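PDB 1W3W: annexin A8 from Homo sapiens, which binds calcium and acidic phospholipids and acts as an anticoagulant by indirectly inhibiting the thromboplastin-specific complex of the coagulation cascade. Local coordinates for residues A[253-264]-A[290-299]. Residues are numbered along the deposited sequence; the frame is centred on the assembly and turned at random.
Sequences NLHSYFAERLYY and LIKCHFKKMY
Two helices of the fourth annexin repeat, 254-266 and 288-299, pack by knobs into holes: Ala-259 sits among Ile-291, His-294, Phe-295 and Met-298, and Ile-291 among His-255, Phe-258, Ala-259 and Leu-262. The axes of segments 254-264 and 290-299 cross at -67° and approach to 8.3 Å, consistent with the small side chain of Ala-259 at the crossing. Ile-291 divides its branches, CD1 lying 3.6 Å from Phe-258 CB and CG2 3.7 Å from Leu-262 CD1. Towards the calcium-binding end of the first helix, the rings of Tyr-263 and Tyr-299 stack face to face, with centroids 3.8 Å apart and planes only 7° from parallel. Tyr-263 reaches this stack with CG anti to its backbone N (chi1 180°), while Phe-295 CZ meets the edge of the Tyr-263 ring. Helix 303-310 adds Met-306 against both Tyr-263 and Phe-295. At the other end Leu-290 CD1 makes a CH-pi contact over the His-255 ring; Asp-287 hydrogen-bonds His-255 ND1, which should help fix the ring's rotation. His-294 ND1 donates to Leu-290 O at 3.0 Å, and Ser-256 N lies over one face of the His-294 ring, toward the rim. Asn-253 is the N-cap of helix 254-266, its OD1 accepting from Ser-256 N at 3.1 Å.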
ATOM      1  N   ASN A 253       2.699  -1.310  14.295  1.00 19.10           N
ATOM      2  CA  ASN A 253       2.039  -2.507  13.793  1.00 19.05           C
ATOM      3  C   ASN A 253       1.547  -2.262  12.383  1.00 17.88           C
ATOM      4  O   ASN A 253       0.575  -1.562  12.165  1.00 16.21           O
ATOM      5  CB  ASN A 253       0.871  -2.931  14.702  1.00 19.60           C
ATOM      6  CG  ASN A 253       0.397  -4.360  14.426  1.00 22.87           C
ATOM      7  OD1 ASN A 253       0.120  -4.732  13.286  1.00 23.86           O
ATOM      8  ND2 ASN A 253       0.302  -5.168  15.483  1.00 25.92           N
ATOM      9  N   LEU A 254       2.237  -2.866  11.430  1.00 18.00           N
ATOM     10  CA  LEU A 254       1.919  -2.723  10.020  1.00 18.18           C
ATOM     11  C   LEU A 254       0.519  -3.233   9.649  1.00 17.52           C
ATOM     12  O   LEU A 254      -0.181  -2.624   8.853  1.00 16.87           O
ATOM     13  CB  LEU A 254       2.970  -3.489   9.237  1.00 18.57           C
ATOM     14  CG  LEU A 254       3.061  -3.269   7.747  1.00 19.85           C
ATOM     15  CD1 LEU A 254       3.216  -1.786   7.425  1.00 21.50           C
ATOM     16  CD2 LEU A 254       4.239  -4.096   7.241  1.00 21.99           C
ATOM     17  N   HIS A 255       0.125  -4.358  10.225  1.00 16.99           N
ATOM     18  CA  HIS A 255      -1.154  -4.981   9.903  1.00 17.20           C
ATOM     19  C   HIS A 255      -2.308  -4.099  10.357  1.00 17.25           C
ATOM     20  O   HIS A 255      -3.306  -3.946   9.660  1.00 17.88           O
ATOM     21  CB  HIS A 255      -1.253  -6.369  10.558  1.00 17.67           C
ATOM     22  CG  HIS A 255      -0.015  -7.195  10.401  1.00 18.32           C
ATOM     23  ND1 HIS A 255       0.490  -7.541   9.167  1.00 18.24           N
ATOM     24  CD2 HIS A 255       0.838  -7.711  11.317  1.00 19.33           C
ATOM     25  CE1 HIS A 255       1.593  -8.253   9.329  1.00 19.08           C
ATOM     26  NE2 HIS A 255       1.824  -8.370  10.625  1.00 19.90           N
ATOM     27  N   SER A 256      -2.156  -3.513  11.533  1.00 16.95           N
ATOM     28  CA  SER A 256      -3.112  -2.549  12.066  1.00 17.19           C
ATOM     29  C   SER A 256      -3.188  -1.272  11.202  1.00 16.28           C
ATOM     30  O   SER A 256      -4.273  -0.684  11.042  1.00 16.30           O
ATOM     31  CB  SER A 256      -2.736  -2.223  13.516  1.00 17.17           C
ATOM     32  OG  SER A 256      -3.438  -1.102  13.993  1.00 23.82           O
ATOM     33  N   TYR A 257      -2.055  -0.858  10.629  1.00 15.21           N
ATOM     34  CA  TYR A 257      -2.031   0.293   9.724  1.00 14.52           C
ATOM     35  C   TYR A 257      -2.938   0.044   8.511  1.00 13.67           C
ATOM     36  O   TYR A 257      -3.744   0.900   8.122  1.00 12.71           O
ATOM     37  CB  TYR A 257      -0.596   0.622   9.248  1.00 14.55           C
ATOM     38  CG  TYR A 257      -0.602   1.574   8.067  1.00 14.84           C
ATOM     39  CD1 TYR A 257      -0.989   2.890   8.215  1.00 15.24           C
ATOM     40  CD2 TYR A 257      -0.265   1.136   6.786  1.00 16.04           C
ATOM     41  CE1 TYR A 257      -1.053   3.743   7.129  1.00 15.49           C
ATOM     42  CE2 TYR A 257      -0.318   1.985   5.706  1.00 15.74           C
ATOM     43  CZ  TYR A 257      -0.696   3.282   5.880  1.00 14.77           C
ATOM     44  OH  TYR A 257      -0.736   4.125   4.797  1.00 16.87           O
ATOM     45  N   PHE A 258      -2.785  -1.123   7.900  1.00 13.29           N
ATOM     46  CA  PHE A 258      -3.567  -1.455   6.712  1.00 13.38           C
ATOM     47  C   PHE A 258      -5.045  -1.571   7.023  1.00 13.08           C
ATOM     48  O   PHE A 258      -5.862  -1.172   6.203  1.00 13.09           O
ATOM     49  CB  PHE A 258      -3.040  -2.719   6.020  1.00 13.65           C
ATOM     50  CG  PHE A 258      -1.740  -2.502   5.309  1.00 13.71           C
ATOM     51  CD1 PHE A 258      -0.608  -3.173   5.686  1.00 13.88           C
ATOM     52  CD2 PHE A 258      -1.653  -1.587   4.265  1.00 14.47           C
ATOM     53  CE1 PHE A 258       0.609  -2.949   5.032  1.00 14.59           C
ATOM     54  CE2 PHE A 258      -0.458  -1.362   3.622  1.00 13.92           C
ATOM     55  CZ  PHE A 258       0.680  -2.050   4.011  1.00 14.21           C
ATOM     56  N   ALA A 259      -5.391  -2.107   8.194  1.00 13.59           N
ATOM     57  CA  ALA A 259      -6.796  -2.179   8.609  1.00 14.38           C
ATOM     58  C   ALA A 259      -7.389  -0.778   8.652  1.00 15.36           C
ATOM     59  O   ALA A 259      -8.506  -0.563   8.209  1.00 15.98           O
ATOM     60  CB  ALA A 259      -6.941  -2.840   9.977  1.00 14.24           C
ATOM     61  N   GLU A 260      -6.634   0.169   9.206  1.00 16.37           N
ATOM     62  CA  GLU A 260      -7.100   1.543   9.394  1.00 17.07           C
ATOM     63  C   GLU A 260      -7.224   2.275   8.065  1.00 16.64           C
ATOM     64  O   GLU A 260      -8.130   3.083   7.862  1.00 15.83           O
ATOM     65  CB  GLU A 260      -6.137   2.291  10.326  1.00 17.98           C
ATOM     66  CG  GLU A 260      -6.559   3.709  10.667  1.00 22.15           C
ATOM     67  CD  GLU A 260      -5.536   4.404  11.548  1.00 26.18           C
ATOM     68  OE1 GLU A 260      -5.393   4.031  12.724  1.00 30.92           O
ATOM     69  OE2 GLU A 260      -4.863   5.309  11.045  1.00 32.38           O
ATOM     70  N   ARG A 261      -6.319   1.968   7.152  1.00 16.45           N
ATOM     71  CA  ARG A 261      -6.363   2.512   5.819  1.00 17.30           C
ATOM     72  C   ARG A 261      -7.638   2.079   5.099  1.00 17.10           C
ATOM     73  O   ARG A 261      -8.306   2.880   4.451  1.00 16.64           O
ATOM     74  CB  ARG A 261      -5.138   2.041   5.059  1.00 17.60           C
ATOM     75  CG  ARG A 261      -4.830   2.846   3.912  1.00 20.16           C
ATOM     76  CD  ARG A 261      -4.327   4.246   4.232  1.00 18.88           C
ATOM     77  NE  ARG A 261      -3.924   4.791   2.961  1.00 18.21           N
ATOM     78  CZ  ARG A 261      -4.215   5.999   2.510  1.00 18.55           C
ATOM     79  NH1 ARG A 261      -4.861   6.893   3.258  1.00 19.32           N
ATOM     80  NH2 ARG A 261      -3.800   6.324   1.309  1.00 16.37           N
ATOM     81  N   LEU A 262      -7.976   0.808   5.235  1.00 17.12           N
ATOM     82  CA  LEU A 262      -9.172   0.261   4.614  1.00 17.50           C
ATOM     83  C   LEU A 262     -10.435   0.862   5.234  1.00 17.84           C
ATOM     84  O   LEU A 262     -11.355   1.228   4.516  1.00 17.44           O
ATOM     85  CB  LEU A 262      -9.170  -1.258   4.737  1.00 17.59           C
ATOM     86  CG  LEU A 262      -8.120  -1.987   3.896  1.00 17.37           C
ATOM     87  CD1 LEU A 262      -8.099  -3.454   4.255  1.00 18.57           C
ATOM     88  CD2 LEU A 262      -8.426  -1.800   2.426  1.00 18.19           C
ATOM     89  N   TYR A 263     -10.457   0.976   6.559  1.00 18.76           N
ATOM     90  CA  TYR A 263     -11.571   1.600   7.282  1.00 20.14           C
ATOM     91  C   TYR A 263     -11.854   3.018   6.807  1.00 21.33           C
ATOM     92  O   TYR A 263     -13.008   3.378   6.556  1.00 21.46           O
ATOM     93  CB  TYR A 263     -11.280   1.612   8.785  1.00 20.41           C
ATOM     94  CG  TYR A 263     -12.369   2.242   9.639  1.00 22.34           C
ATOM     95  CD1 TYR A 263     -13.557   1.560   9.905  1.00 23.72           C
ATOM     96  CD2 TYR A 263     -12.203   3.523  10.181  1.00 23.46           C
ATOM     97  CE1 TYR A 263     -14.555   2.138  10.688  1.00 26.17           C
ATOM     98  CE2 TYR A 263     -13.195   4.106  10.972  1.00 25.85           C
ATOM     99  CZ  TYR A 263     -14.367   3.401  11.215  1.00 26.24           C
ATOM    100  OH  TYR A 263     -15.344   3.968  11.987  1.00 29.31           O
ATOM    101  N   TYR A 264     -10.811   3.830   6.670  1.00 22.52           N
ATOM    102  CA  TYR A 264     -11.014   5.216   6.285  1.00 24.04           C
ATOM    103  C   TYR A 264     -11.264   5.395   4.791  1.00 24.27           C
ATOM    104  O   TYR A 264     -11.834   6.394   4.388  1.00 23.95           O
ATOM    105  CB  TYR A 264      -9.889   6.114   6.800  1.00 25.23           C
ATOM    106  CG  TYR A 264     -10.046   6.425   8.282  1.00 28.25           C
ATOM    107  CD1 TYR A 264      -9.169   5.894   9.226  1.00 31.33           C
ATOM    108  CD2 TYR A 264     -11.101   7.220   8.742  1.00 32.21           C
ATOM    109  CE1 TYR A 264      -9.317   6.167  10.593  1.00 33.74           C
ATOM    110  CE2 TYR A 264     -11.261   7.491  10.106  1.00 34.03           C
ATOM    111  CZ  TYR A 264     -10.359   6.960  11.023  1.00 34.36           C
ATOM    112  OH  TYR A 264     -10.505   7.215  12.372  1.00 37.45           O
ATOM    113  N   LEU A 290      -4.434 -11.349   8.757  1.00 17.51           N
ATOM    114  CA  LEU A 290      -4.170 -10.553   9.952  1.00 17.92           C
ATOM    115  C   LEU A 290      -4.874  -9.190   9.899  1.00 17.14           C
ATOM    116  O   LEU A 290      -5.329  -8.690  10.909  1.00 17.11           O
ATOM    117  CB  LEU A 290      -2.657 -10.374  10.160  1.00 18.09           C
ATOM    118  CG  LEU A 290      -1.861 -11.644  10.482  1.00 21.27           C
ATOM    119  CD1 LEU A 290      -0.376 -11.408  10.318  1.00 23.41           C
ATOM    120  CD2 LEU A 290      -2.126 -12.146  11.917  1.00 23.89           C
ATOM    121  N   ILE A 291      -4.978  -8.608   8.712  1.00 16.42           N
ATOM    122  CA  ILE A 291      -5.696  -7.370   8.517  1.00 16.26           C
ATOM    123  C   ILE A 291      -7.176  -7.579   8.902  1.00 16.74           C
ATOM    124  O   ILE A 291      -7.758  -6.760   9.611  1.00 16.94           O
ATOM    125  CB  ILE A 291      -5.536  -6.873   7.059  1.00 15.84           C
ATOM    126  CG1 ILE A 291      -4.077  -6.439   6.808  1.00 16.21           C
ATOM    127  CG2 ILE A 291      -6.487  -5.699   6.789  1.00 16.87           C
ATOM    128  CD1 ILE A 291      -3.714  -6.159   5.335  1.00 15.68           C
ATOM    129  N   LYS A 292      -7.755  -8.696   8.478  1.00 16.86           N
ATOM    130  CA  LYS A 292      -9.154  -9.004   8.774  1.00 17.23           C
ATOM    131  C   LYS A 292      -9.372  -9.111  10.278  1.00 17.72           C
ATOM    132  O   LYS A 292     -10.341  -8.588  10.802  1.00 17.25           O
ATOM    133  CB  LYS A 292      -9.574 -10.299   8.088  1.00 17.18           C
ATOM    134  CG  LYS A 292      -9.888 -10.118   6.588  1.00 17.84           C
ATOM    135  CD  LYS A 292      -9.740 -11.437   5.810  1.00 19.35           C
ATOM    136  CE  LYS A 292     -10.879 -12.384   6.094  1.00 18.53           C
ATOM    137  NZ  LYS A 292     -10.742 -13.674   5.369  1.00 17.96           N
ATOM    138  N   CYS A 293      -8.450  -9.782  10.959  1.00 18.45           N
ATOM    139  CA  CYS A 293      -8.515  -9.951  12.402  1.00 19.34           C
ATOM    140  C   CYS A 293      -8.417  -8.615  13.146  1.00 19.13           C
ATOM    141  O   CYS A 293      -9.207  -8.328  14.074  1.00 17.64           O
ATOM    142  CB  CYS A 293      -7.408 -10.888  12.845  1.00 19.58           C
ATOM    143  SG  CYS A 293      -7.386 -11.178  14.613  1.00 25.78           S
ATOM    144  N   HIS A 294      -7.450  -7.798  12.730  1.00 18.94           N
ATOM    145  CA  HIS A 294      -7.229  -6.483  13.320  1.00 19.41           C
ATOM    146  C   HIS A 294      -8.409  -5.550  13.078  1.00 19.33           C
ATOM    147  O   HIS A 294      -8.784  -4.791  13.970  1.00 19.55           O
ATOM    148  CB  HIS A 294      -5.929  -5.848  12.803  1.00 19.80           C
ATOM    149  CG  HIS A 294      -4.712  -6.288  13.558  1.00 21.76           C
ATOM    150  ND1 HIS A 294      -3.983  -7.404  13.211  1.00 23.92           N
ATOM    151  CD2 HIS A 294      -4.123  -5.785  14.669  1.00 22.76           C
ATOM    152  CE1 HIS A 294      -2.981  -7.558  14.059  1.00 23.92           C
ATOM    153  NE2 HIS A 294      -3.045  -6.589  14.954  1.00 25.12           N
ATOM    154  N   PHE A 295      -8.998  -5.613  11.889  1.00 19.01           N
ATOM    155  CA  PHE A 295     -10.166  -4.796  11.562  1.00 18.95           C
ATOM    156  C   PHE A 295     -11.318  -5.060  12.542  1.00 19.82           C
ATOM    157  O   PHE A 295     -11.951  -4.130  13.038  1.00 19.04           O
ATOM    158  CB  PHE A 295     -10.643  -5.107  10.144  1.00 19.02           C
ATOM    159  CG  PHE A 295     -11.525  -4.064   9.563  1.00 17.52           C
ATOM    160  CD1 PHE A 295     -10.999  -3.072   8.755  1.00 17.97           C
ATOM    161  CD2 PHE A 295     -12.892  -4.067   9.821  1.00 16.43           C
ATOM    162  CE1 PHE A 295     -11.810  -2.109   8.214  1.00 17.60           C
ATOM    163  CE2 PHE A 295     -13.702  -3.107   9.293  1.00 17.15           C
ATOM    164  CZ  PHE A 295     -13.159  -2.121   8.480  1.00 18.48           C
ATOM    165  N   LYS A 296     -11.583  -6.342  12.777  1.00 20.96           N
ATOM    166  CA  LYS A 296     -12.616  -6.803  13.711  1.00 22.42           C
ATOM    167  C   LYS A 296     -12.357  -6.315  15.122  1.00 22.46           C
ATOM    168  O   LYS A 296     -13.272  -5.834  15.792  1.00 22.49           O
ATOM    169  CB  LYS A 296     -12.661  -8.337  13.751  1.00 22.79           C
ATOM    170  CG  LYS A 296     -13.845  -8.940  13.075  1.00 25.32           C
ATOM    171  CD  LYS A 296     -13.895 -10.448  13.326  1.00 26.63           C
ATOM    172  CE  LYS A 296     -15.138 -10.824  14.094  1.00 26.68           C
ATOM    173  NZ  LYS A 296     -15.424 -12.253  13.940  1.00 25.71           N
ATOM    174  N   LYS A 297     -11.117  -6.463  15.572  1.00 22.97           N
ATOM    175  CA  LYS A 297     -10.737  -6.079  16.929  1.00 24.08           C
ATOM    176  C   LYS A 297     -10.882  -4.582  17.139  1.00 24.01           C
ATOM    177  O   LYS A 297     -11.381  -4.152  18.176  1.00 24.31           O
ATOM    178  CB  LYS A 297      -9.296  -6.484  17.250  1.00 24.93           C
ATOM    179  CG  LYS A 297      -9.067  -7.984  17.450  1.00 27.96           C
ATOM    180  CD  LYS A 297      -8.041  -8.244  18.588  1.00 31.98           C
ATOM    181  CE  LYS A 297      -7.922  -9.729  18.964  0.90 33.70           C
ATOM    182  NZ  LYS A 297      -8.578 -10.664  18.002  0.70 34.25           N
ATOM    183  N   MET A 298     -10.478  -3.790  16.145  1.00 23.48           N
ATOM    184  CA  MET A 298     -10.421  -2.340  16.284  1.00 23.44           C
ATOM    185  C   MET A 298     -11.792  -1.692  16.130  1.00 23.01           C
ATOM    186  O   MET A 298     -12.091  -0.727  16.819  1.00 23.33           O
ATOM    187  CB  MET A 298      -9.446  -1.725  15.265  1.00 23.74           C
ATOM    188  CG  MET A 298      -7.997  -2.216  15.397  1.00 26.25           C
ATOM    189  SD  MET A 298      -7.027  -1.927  13.859  1.00 30.47           S
ATOM    190  CE  MET A 298      -7.031  -0.151  13.939  1.00 29.39           C
ATOM    191  N   TYR A 299     -12.627  -2.229  15.248  1.00 22.30           N
ATOM    192  CA  TYR A 299     -13.866  -1.563  14.853  1.00 22.24           C
ATOM    193  C   TYR A 299     -15.162  -2.291  15.244  1.00 22.18           C
ATOM    194  O   TYR A 299     -16.243  -1.753  15.028  1.00 21.61           O
ATOM    195  CB  TYR A 299     -13.842  -1.305  13.343  1.00 21.67           C
ATOM    196  CG  TYR A 299     -12.653  -0.467  12.928  1.00 21.82           C
ATOM    197  CD1 TYR A 299     -11.713  -0.942  12.012  1.00 20.75           C
ATOM    198  CD2 TYR A 299     -12.452   0.798  13.477  1.00 21.48           C
ATOM    199  CE1 TYR A 299     -10.610  -0.175  11.663  1.00 19.99           C
ATOM    200  CE2 TYR A 299     -11.374   1.563  13.127  1.00 21.62           C
ATOM    201  CZ  TYR A 299     -10.453   1.075  12.224  1.00 21.04           C
ATOM    202  OH  TYR A 299      -9.371   1.859  11.890  1.00 21.66           O
TER
HETATM  203  O   HOH W   1      -8.718   3.582  13.467  1.00 39.35           O